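Local coordinates for elicitor protein Hrip2 (Magnaporthe oryzae, PDB 5FID) that probably acts as an elicitor that triggers plant defence responses, being a Bys1-family protein of the rice blast fungus, at residues Ser20-Gly25 with Asp43-Gly48; Met63-Ser68 with Val131-Cys136; Tyr78-Glu83 with Phe104-Asn109. The protein carries 1 engineered substitution. All blocks are in the same frame, centred on the assembly; numbering follows the deposited sequence.

Contact 1: residues Ser20-Gly25 with Asp43-Gly48; sequences SFPYDG and DFRKSG
The Tyr23 ring has Ser47 O at its edge, near the ring plane, 3.5 Å from CD2; the carbonyl carbon of Gly48 approaches the same CD2 obliquely. The guanidinium of Arg45, the second flat group, has the Pro22 ring on an oblique approach, with CG 3.5 Å from NH1, and Ser20 OG lies obliquely near NE. Arg45 reaches them through a chain extended from CG to NE. Ser20 OG bonds Ser49 OG and Glu42 OE2, and the other carboxylate oxygen, Glu42 OE1, takes the salt bridge from Arg45 NE. Two type I beta turns face each other here, Pro22 to Gly25 at the end of strand 16-22 and Arg45 to Gly48 just before strand 49-54, which pairs antiparallel with strand 16-22 in the six-stranded sheet. Tyr23 N donates to Gly48 O at 3.0 Å, almost straight at 174°, though from 40° above the carbonyl plane. The same oxygen takes Ser47 OG in the carbonyl plane, on a lone pair, and is thus gripped by two donors. Ser47 OG sits between its backbone N and carbonyl carbon (chi1 67°), and there it also accepts a more bent bond of 3.3 Å from Asp24 N. CB of Asp24 rests 3.4 Å from CB of Ser47. One water joins the two turns, donating to Asp24 OD2 at 2.8 Å and accepting from Ser47 N, while Asp24 OD1 bonds Ser26 OG within its own loop. Tyr23 also packs against Asn72 of the second subunit.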
loop_
_atom_site.group_PDB
_atom_site.type_symbol
_atom_site.label_atom_id
_atom_site.label_comp_id
_atom_site.label_asym_id
_atom_site.label_seq_id
_atom_site.Cartn_x
_atom_site.Cartn_y
_atom_site.Cartn_z
ATOM N N SER A 20 0.568 -15.997 -14.481
ATOM C CA SER A 20 0.343 -14.555 -14.384
ATOM C C SER A 20 -0.729 -14.085 -15.356
ATOM O O SER A 20 -0.750 -14.485 -16.527
ATOM C CB SER A 20 1.646 -13.791 -14.646
ATOM O OG SER A 20 1.491 -12.406 -14.351
ATOM N N PHE A 21 -1.616 -13.230 -14.855
ATOM C CA PHE A 21 -2.762 -12.749 -15.610
ATOM C C PHE A 21 -2.728 -11.231 -15.654
ATOM O O PHE A 21 -3.228 -10.575 -14.735
ATOM C CB PHE A 21 -4.049 -13.221 -14.926
ATOM C CG PHE A 21 -4.201 -14.707 -14.915
ATOM C CD1 PHE A 21 -3.492 -15.484 -14.013
ATOM C CD2 PHE A 21 -5.030 -15.335 -15.826
ATOM C CE1 PHE A 21 -3.601 -16.858 -14.020
ATOM C CE2 PHE A 21 -5.155 -16.708 -15.826
ATOM C CZ PHE A 21 -4.443 -17.471 -14.923
ATOM N N PRO A 22 -2.136 -10.670 -16.725
ATOM C CA PRO A 22 -1.914 -9.229 -16.866
ATOM C C PRO A 22 -3.194 -8.412 -16.699
ATOM O O PRO A 22 -4.242 -8.803 -17.227
ATOM C CB PRO A 22 -1.393 -9.095 -18.296
ATOM C CG PRO A 22 -0.744 -10.413 -18.584
ATOM C CD PRO A 22 -1.601 -11.429 -17.872
ATOM N N TYR A 23 -3.109 -7.298 -15.974
ATOM C CA TYR A 23 -4.273 -6.439 -15.782
ATOM C C TYR A 23 -4.785 -5.840 -17.086
ATOM O O TYR A 23 -5.976 -5.535 -17.202
ATOM C CB TYR A 23 -3.964 -5.311 -14.785
ATOM C CG TYR A 23 -3.932 -5.746 -13.336
ATOM C CD1 TYR A 23 -4.811 -6.704 -12.867
ATOM C CD2 TYR A 23 -3.028 -5.191 -12.439
ATOM C CE1 TYR A 23 -4.793 -7.107 -11.538
ATOM C CE2 TYR A 23 -2.995 -5.595 -11.100
ATOM C CZ TYR A 23 -3.884 -6.555 -10.663
ATOM O OH TYR A 23 -3.884 -6.963 -9.345
ATOM N N ASP A 24 -3.906 -5.659 -18.068
ATOM C CA ASP A 24 -4.339 -5.013 -19.317
ATOM C C ASP A 24 -4.937 -5.991 -20.326
ATOM O O ASP A 24 -5.223 -5.619 -21.465
ATOM C CB ASP A 24 -3.206 -4.210 -19.969
ATOM C CG ASP A 24 -2.046 -5.083 -20.436
ATOM O OD1 ASP A 24 -2.128 -6.329 -20.356
ATOM O OD2 ASP A 24 -1.035 -4.523 -20.912
ATOM N N GLY A 25 -5.103 -7.243 -19.912
ATOM C CA GLY A 25 -5.772 -8.233 -20.740
ATOM C C GLY A 25 -4.888 -8.953 -21.735
ATOM O O GLY A 25 -5.358 -9.828 -22.467
ATOM N N ASP A 43 9.403 -10.857 -15.776
ATOM C CA ASP A 43 9.629 -9.422 -15.773
ATOM C C ASP A 43 8.349 -8.716 -15.381
ATOM O O ASP A 43 7.259 -9.162 -15.751
ATOM C CB ASP A 43 10.010 -8.929 -17.164
ATOM C CG ASP A 43 11.339 -9.447 -17.622
ATOM O OD1 ASP A 43 12.029 -10.133 -16.836
ATOM O OD2 ASP A 43 11.705 -9.146 -18.778
ATOM N N PHE A 44 8.482 -7.606 -14.658
ATOM C CA PHE A 44 7.340 -6.758 -14.334
ATOM C C PHE A 44 6.587 -6.358 -15.590
ATOM O O PHE A 44 7.168 -5.807 -16.538
ATOM C CB PHE A 44 7.804 -5.476 -13.642
ATOM C CG PHE A 44 7.601 -5.471 -12.156
ATOM C CD1 PHE A 44 7.657 -6.646 -11.425
ATOM C CD2 PHE A 44 7.355 -4.278 -11.490
ATOM C CE1 PHE A 44 7.474 -6.626 -10.049
ATOM C CE2 PHE A 44 7.162 -4.253 -10.119
ATOM C CZ PHE A 44 7.226 -5.428 -9.400
ATOM N N ARG A 45 5.286 -6.619 -15.590
ATOM C CA ARG A 45 4.443 -6.211 -16.694
ATOM C C ARG A 45 4.017 -4.786 -16.434
ATOM O O ARG A 45 3.675 -4.437 -15.306
ATOM C CB ARG A 45 3.238 -7.137 -16.816
ATOM C CG ARG A 45 3.638 -8.555 -17.190
ATOM C CD ARG A 45 2.503 -9.535 -16.994
ATOM N NE ARG A 45 2.965 -10.894 -17.253
ATOM C CZ ARG A 45 3.031 -11.444 -18.458
ATOM N NH1 ARG A 45 2.655 -10.754 -19.524
ATOM N NH2 ARG A 45 3.473 -12.685 -18.592
ATOM N N LYS A 46 4.074 -3.973 -17.483
ATOM C CA LYS A 46 3.811 -2.546 -17.402
ATOM C C LYS A 46 2.476 -2.275 -16.717
ATOM O O LYS A 46 2.382 -1.421 -15.834
ATOM C CB LYS A 46 3.811 -1.969 -18.821
ATOM C CG LYS A 46 3.734 -0.460 -18.916
ATOM C CD LYS A 46 3.512 -0.057 -20.369
ATOM C CE LYS A 46 2.322 -0.815 -20.951
ATOM N NZ LYS A 46 2.207 -0.710 -22.438
ATOM N N SER A 47 1.464 -3.038 -17.112
ATOM C CA SER A 47 0.099 -2.883 -16.609
ATOM C C SER A 47 -0.127 -3.464 -15.218
ATOM O O SER A 47 -1.181 -3.249 -14.624
ATOM C CB SER A 47 -0.892 -3.558 -17.564
ATOM O OG SER A 47 -0.743 -4.993 -17.580
ATOM N N GLY A 48 0.844 -4.214 -14.711
ATOM C CA GLY A 48 0.635 -4.941 -13.470
ATOM C C GLY A 48 0.006 -6.292 -13.768
ATOM O O GLY A 48 -0.386 -6.568 -14.906
HETATM O O HOH W 1 1.294 -4.964 -19.388
#

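Contact 2: residues Met63-Ser68 with Val131-Cys136. Engineered in segment 63-68: Met63 (natural residue Leu).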
loop_
_atom_site.group_PDB
_atom_site.type_symbol
_atom_site.label_atom_id
_atom_site.label_comp_id
_atom_site.label_asym_id
_atom_site.label_seq_id
_atom_site.Cartn_x
_atom_site.Cartn_y
_atom_site.Cartn_z
HETATM N N MSE A 63 -4.151 -18.974 -4.209
HETATM C CA MSE A 63 -3.673 -17.778 -3.559
HETATM C C MSE A 63 -3.286 -16.865 -4.709
HETATM O O MSE A 63 -3.151 -17.327 -5.831
HETATM C CB MSE A 63 -2.451 -18.121 -2.716
HETATM C CG MSE A 63 -2.066 -17.046 -1.739
HETATM SE SE MSE A 63 -0.277 -17.434 -1.081
HETATM C CE MSE A 63 0.791 -17.112 -2.678
ATOM N N PHE A 64 -3.167 -15.563 -4.467
ATOM C CA PHE A 64 -2.589 -14.698 -5.496
ATOM C C PHE A 64 -1.635 -13.632 -4.992
ATOM O O PHE A 64 -1.690 -13.207 -3.834
ATOM C CB PHE A 64 -3.637 -14.155 -6.506
ATOM C CG PHE A 64 -4.390 -12.923 -6.066
ATOM C CD1 PHE A 64 -3.799 -11.664 -6.115
ATOM C CD2 PHE A 64 -5.728 -13.011 -5.701
ATOM C CE1 PHE A 64 -4.508 -10.515 -5.746
ATOM C CE2 PHE A 64 -6.450 -11.865 -5.330
ATOM C CZ PHE A 64 -5.840 -10.620 -5.354
ATOM N N ILE A 65 -0.733 -13.233 -5.882
ATOM C CA ILE A 65 0.178 -12.135 -5.618
ATOM C C ILE A 65 -0.141 -11.089 -6.658
ATOM O O ILE A 65 -0.043 -11.348 -7.858
ATOM C CB ILE A 65 1.642 -12.575 -5.788
ATOM C CG1 ILE A 65 1.983 -13.650 -4.743
ATOM C CG2 ILE A 65 2.578 -11.370 -5.660
ATOM C CD1 ILE A 65 2.855 -14.743 -5.268
ATOM N N GLY A 66 -0.550 -9.907 -6.214
ATOM C CA GLY A 66 -0.872 -8.857 -7.161
ATOM C C GLY A 66 0.207 -7.800 -7.121
ATOM O O GLY A 66 0.704 -7.472 -6.050
ATOM N N TYR A 67 0.579 -7.267 -8.278
ATOM C CA TYR A 67 1.510 -6.149 -8.296
ATOM C C TYR A 67 1.136 -5.142 -9.373
ATOM O O TYR A 67 0.508 -5.491 -10.364
ATOM C CB TYR A 67 2.948 -6.637 -8.496
ATOM C CG TYR A 67 3.243 -7.199 -9.869
ATOM C CD1 TYR A 67 3.135 -8.562 -10.120
ATOM C CD2 TYR A 67 3.651 -6.374 -10.907
ATOM C CE1 TYR A 67 3.424 -9.089 -11.379
ATOM C CE2 TYR A 67 3.927 -6.883 -12.160
ATOM C CZ TYR A 67 3.818 -8.238 -12.393
ATOM O OH TYR A 67 4.103 -8.738 -13.649
ATOM N N SER A 68 1.525 -3.889 -9.165
ATOM C CA SER A 68 1.387 -2.859 -10.190
ATOM C C SER A 68 2.378 -1.748 -9.857
ATOM O O SER A 68 3.000 -1.775 -8.801
ATOM C CB SER A 68 -0.045 -2.329 -10.234
ATOM O OG SER A 68 -0.316 -1.499 -9.117
ATOM N N VAL A 131 9.176 -8.081 -6.565
ATOM C CA VAL A 131 8.124 -8.586 -5.683
ATOM C C VAL A 131 8.341 -10.083 -5.541
ATOM O O VAL A 131 8.173 -10.835 -6.497
ATOM C CB VAL A 131 6.717 -8.280 -6.229
ATOM C CG1 VAL A 131 5.648 -8.913 -5.350
ATOM C CG2 VAL A 131 6.500 -6.779 -6.270
ATOM N N GLU A 132 8.738 -10.508 -4.342
ATOM C CA GLU A 132 9.320 -11.827 -4.154
ATOM C C GLU A 132 8.586 -12.593 -3.068
ATOM O O GLU A 132 8.582 -12.190 -1.901
ATOM C CB GLU A 132 10.803 -11.676 -3.808
ATOM C CG GLU A 132 11.572 -12.972 -3.702
ATOM C CD GLU A 132 13.071 -12.733 -3.600
ATOM O OE1 GLU A 132 13.502 -11.555 -3.479
ATOM O OE2 GLU A 132 13.827 -13.720 -3.644
ATOM N N ALA A 133 7.955 -13.697 -3.464
ATOM C CA ALA A 133 7.181 -14.517 -2.546
ATOM C C ALA A 133 7.897 -15.834 -2.310
ATOM O O ALA A 133 8.492 -16.390 -3.225
ATOM C CB ALA A 133 5.793 -14.778 -3.104
ATOM N N THR A 134 7.840 -16.327 -1.077
ATOM C CA THR A 134 8.347 -17.654 -0.743
ATOM C C THR A 134 7.230 -18.488 -0.115
ATOM O O THR A 134 6.694 -18.118 0.927
ATOM C CB THR A 134 9.523 -17.584 0.248
ATOM O OG1 THR A 134 10.627 -16.901 -0.360
ATOM C CG2 THR A 134 9.976 -18.996 0.631
ATOM N N LEU A 135 6.892 -19.605 -0.759
ATOM C CA LEU A 135 5.825 -20.486 -0.297
ATOM C C LEU A 135 6.441 -21.465 0.689
ATOM O O LEU A 135 7.521 -21.990 0.431
ATOM C CB LEU A 135 5.235 -21.264 -1.479
ATOM C CG LEU A 135 4.824 -20.466 -2.718
ATOM C CD1 LEU A 135 4.345 -21.419 -3.812
ATOM C CD2 LEU A 135 3.738 -19.460 -2.373
ATOM N N CYS A 136 5.768 -21.706 1.814
ATOM C CA CYS A 136 6.283 -22.622 2.839
ATOM C C CYS A 136 7.685 -22.219 3.303
ATOM O O CYS A 136 8.593 -23.055 3.388
ATOM C CB CYS A 136 6.302 -24.067 2.334
ATOM S SG CYS A 136 4.705 -24.658 1.724
#
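Ile65 packs against both Val131 and Ala133 across the interior of a beta sandwich. Strand 63-68 belongs to the antiparallel sheet and strand 131-135 to the mixed one; the strands run nearly antiparallel, at 169°, with axes 9.1 Å apart, and no hydrogen bond joins them. The two branches of Ile65 share the work. CG1 stands anti to the carbonyl carbon (chi1 -64°), and CD1 beyond it ends 3.6 Å from CB of Ala133, the shortest approach between the segments. CG2, anti to the backbone N, lies 3.9 Å from CG1 of Val131, and the two side chains run antiparallel past one another. Val131 likewise divides its methyls: CG1 serves Ile65, whereas CG2 faces the CB of Tyr67 at 4.2 Å. Tyr67 therefore touches Val131 at the base of its side chain, while the hydroxyl at the far end bonds Glu42 OE2 and Arg45 N. Leu95 of strand 93-96 touches Ile65, Val131 and Ala133 alike, and Val8 of strand 5-10 packs on Ile65 and Leu135, so neighbouring strands of the mixed sheet complete this apolar layer near the centre of the chain. At the other end of the pair Leu135 makes the contact from the mixed sheet, and just after it Cys136 is tied to Cys12 by a disulfide. Across from Leu135 the engineered Met63, present as selenomethionine, starts extended, runs counter to the leucine side chain and then bends at chi3 (69°), putting CE 3.8 Å from Leu135 CD2.

Contact 3: residues Tyr78-Glu83 with Phe104-Asn109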
loop_
_atom_site.group_PDB
_atom_site.type_symbol
_atom_site.label_atom_id
_atom_site.label_comp_id
_atom_site.label_asym_id
_atom_site.label_seq_id
_atom_site.Cartn_x
_atom_site.Cartn_y
_atom_site.Cartn_z
ATOM N N TYR A 78 2.118 -4.116 -4.089
ATOM C CA TYR A 78 2.107 -5.574 -4.026
ATOM C C TYR A 78 1.108 -6.038 -2.975
ATOM O O TYR A 78 0.975 -5.426 -1.913
ATOM C CB TYR A 78 3.509 -6.128 -3.707
ATOM C CG TYR A 78 4.190 -5.351 -2.609
ATOM C CD1 TYR A 78 4.840 -4.158 -2.888
ATOM C CD2 TYR A 78 4.161 -5.790 -1.296
ATOM C CE1 TYR A 78 5.441 -3.417 -1.889
ATOM C CE2 TYR A 78 4.766 -5.059 -0.294
ATOM C CZ TYR A 78 5.400 -3.874 -0.597
ATOM O OH TYR A 78 5.997 -3.128 0.407
ATOM N N GLU A 79 0.412 -7.128 -3.278
ATOM C CA GLU A 79 -0.640 -7.646 -2.419
ATOM C C GLU A 79 -0.510 -9.158 -2.353
ATOM O O GLU A 79 -0.403 -9.821 -3.386
ATOM C CB GLU A 79 -2.007 -7.280 -2.998
ATOM C CG GLU A 79 -3.214 -7.887 -2.270
ATOM C CD GLU A 79 -4.544 -7.481 -2.892
ATOM O OE1 GLU A 79 -4.548 -6.972 -4.041
ATOM O OE2 GLU A 79 -5.601 -7.668 -2.234
ATOM N N LEU A 80 -0.507 -9.695 -1.140
ATOM C CA LEU A 80 -0.525 -11.141 -0.937
ATOM C C LEU A 80 -1.934 -11.515 -0.499
ATOM O O LEU A 80 -2.320 -11.248 0.635
ATOM C CB LEU A 80 0.491 -11.542 0.138
ATOM C CG LEU A 80 0.591 -13.043 0.436
ATOM C CD1 LEU A 80 1.076 -13.796 -0.793
ATOM C CD2 LEU A 80 1.536 -13.291 1.612
ATOM N N SER A 81 -2.706 -12.131 -1.396
ATOM C CA SER A 81 -4.146 -12.279 -1.165
ATOM C C SER A 81 -4.624 -13.715 -1.056
ATOM O O SER A 81 -4.250 -14.565 -1.862
ATOM C CB SER A 81 -4.924 -11.582 -2.278
ATOM O OG SER A 81 -6.323 -11.747 -2.106
ATOM N N SER A 82 -5.462 -13.980 -0.054
ATOM C CA SER A 82 -6.154 -15.266 0.038
ATOM C C SER A 82 -7.638 -15.129 -0.306
ATOM O O SER A 82 -8.446 -15.977 0.086
ATOM C CB SER A 82 -6.007 -15.869 1.437
ATOM O OG SER A 82 -6.617 -15.043 2.423
ATOM N N GLU A 83 -7.994 -14.080 -1.051
ATOM C CA GLU A 83 -9.395 -13.802 -1.394
ATOM C C GLU A 83 -10.044 -14.868 -2.261
ATOM O O GLU A 83 -11.270 -14.997 -2.273
ATOM C CB GLU A 83 -9.524 -12.457 -2.118
ATOM C CG GLU A 83 -9.324 -11.235 -1.258
ATOM C CD GLU A 83 -9.146 -9.995 -2.101
ATOM O OE1 GLU A 83 -8.143 -9.927 -2.859
ATOM O OE2 GLU A 83 -10.011 -9.094 -2.021
ATOM N N PHE A 104 4.898 -8.795 3.838
ATOM C CA PHE A 104 4.023 -9.811 4.399
ATOM C C PHE A 104 4.916 -10.906 4.957
ATOM O O PHE A 104 5.793 -11.428 4.252
ATOM C CB PHE A 104 3.149 -10.438 3.312
ATOM C CG PHE A 104 2.051 -9.548 2.801
ATOM C CD1 PHE A 104 0.765 -9.643 3.323
ATOM C CD2 PHE A 104 2.284 -8.654 1.770
ATOM C CE1 PHE A 104 -0.264 -8.848 2.838
ATOM C CE2 PHE A 104 1.254 -7.855 1.282
ATOM C CZ PHE A 104 -0.018 -7.954 1.820
ATOM N N ASN A 105 4.716 -11.263 6.216
ATOM C CA ASN A 105 5.326 -12.476 6.742
ATOM C C ASN A 105 4.231 -13.218 7.483
ATOM O O ASN A 105 3.996 -12.987 8.667
ATOM C CB ASN A 105 6.519 -12.162 7.650
ATOM C CG ASN A 105 7.132 -13.412 8.259
ATOM O OD1 ASN A 105 6.794 -14.535 7.880
ATOM N ND2 ASN A 105 8.042 -13.223 9.212
ATOM N N CYS A 106 3.550 -14.099 6.759
ATOM C CA CYS A 106 2.344 -14.740 7.259
ATOM C C CYS A 106 2.657 -16.100 7.859
ATOM O O CYS A 106 2.980 -17.062 7.151
ATOM C CB CYS A 106 1.284 -14.836 6.150
ATOM S SG CYS A 106 0.723 -13.199 5.529
ATOM N N ALA A 107 2.570 -16.163 9.183
ATOM C CA ALA A 107 2.868 -17.375 9.922
ATOM C C ALA A 107 1.867 -18.455 9.551
ATOM O O ALA A 107 0.773 -18.145 9.060
ATOM C CB ALA A 107 2.817 -17.086 11.426
ATOM N N PRO A 108 2.233 -19.727 9.772
ATOM C CA PRO A 108 1.281 -20.825 9.586
ATOM C C PRO A 108 -0.050 -20.547 10.283
ATOM O O PRO A 108 -0.056 -20.138 11.451
ATOM C CB PRO A 108 1.989 -22.003 10.256
ATOM C CG PRO A 108 3.448 -21.721 10.019
ATOM C CD PRO A 108 3.587 -20.218 10.108
ATOM N N ASN A 109 -1.146 -20.744 9.554
ATOM C CA ASN A 109 -2.514 -20.551 10.058
ATOM C C ASN A 109 -2.895 -19.155 10.555
ATOM O O ASN A 109 -3.917 -18.990 11.220
ATOM C CB ASN A 109 -2.873 -21.606 11.104
ATOM C CG ASN A 109 -2.845 -23.010 10.538
ATOM O OD1 ASN A 109 -3.657 -23.364 9.667
ATOM N ND2 ASN A 109 -1.913 -23.816 11.019
#
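Phe104 holds CG anti to its carbonyl carbon (chi1 -73°), which sets the direction in which the ring leaves the backbone to meet Leu80; Leu80 holds its own CG anti to the backbone N (chi1 -179°), and from that CG extends CD2. CB of Leu80, placed by the backbone itself, sits squarely over the Phe104 ring, 3.6 Å from the centroid and only 7° off the ring normal, a CH-pi contact over the face. CD2 of Leu80 lies 3.7 Å from Phe104 CB and 4.0 Å from SG of Cys106, which is in a disulfide with Cys113. The far end of the ring reaches the backbone of the other strand: CZ is 3.5 Å from Leu80 N, and Tyr78 O lies at the ring edge, near its plane, 4.0 Å from CE2. Strands 78-81 and 104-106 run nearly parallel, but belong to the two different sheets of the sandwich. Leu95 of strand 93-96 packs on both Leu80 and Phe104, and Tyr123 meets the Phe104 ring with its plane inclined, so neighbours from both sheets close around the pair. Where strand 78-81 ends, Ser81 OG accepts from Glu83 N at 3.1 Å in an ST turn and gives its own hydrogen to Glu83 OE1. Tyr78 OH bonds Gln102 O, and the Glu79 carboxylate turns to Ser115 and Lys120. With no hydrogen bond between the segments, their closeness rests on the buried CH-pi contact and the fit of apolar surfaces, not on polar pairing.

Along the chain contact 1 comes first; contact 2 then opens at strand 63-68, and both segments of contact 3 lie before strand 131-135. All three reach the six-stranded antiparallel sheet. Contact 2 lies about 1 Å from the centre of the chain; its centre is 14 Å from that of contact 1 and 8 Å from that of contact 3, while contacts 1 and 3 fall on opposite sides, 21 Å apart. Strands 63-69 and 75-81 are sheet neighbours, paired through Gly66 with Glu79 and Phe64 with Ser81. Phe44, just before the second turn, packs on Val131 and Tyr67. Contacts 2 and 3 bind the two sheets together; contact 1 fastens turns at strand ends, away from the centre.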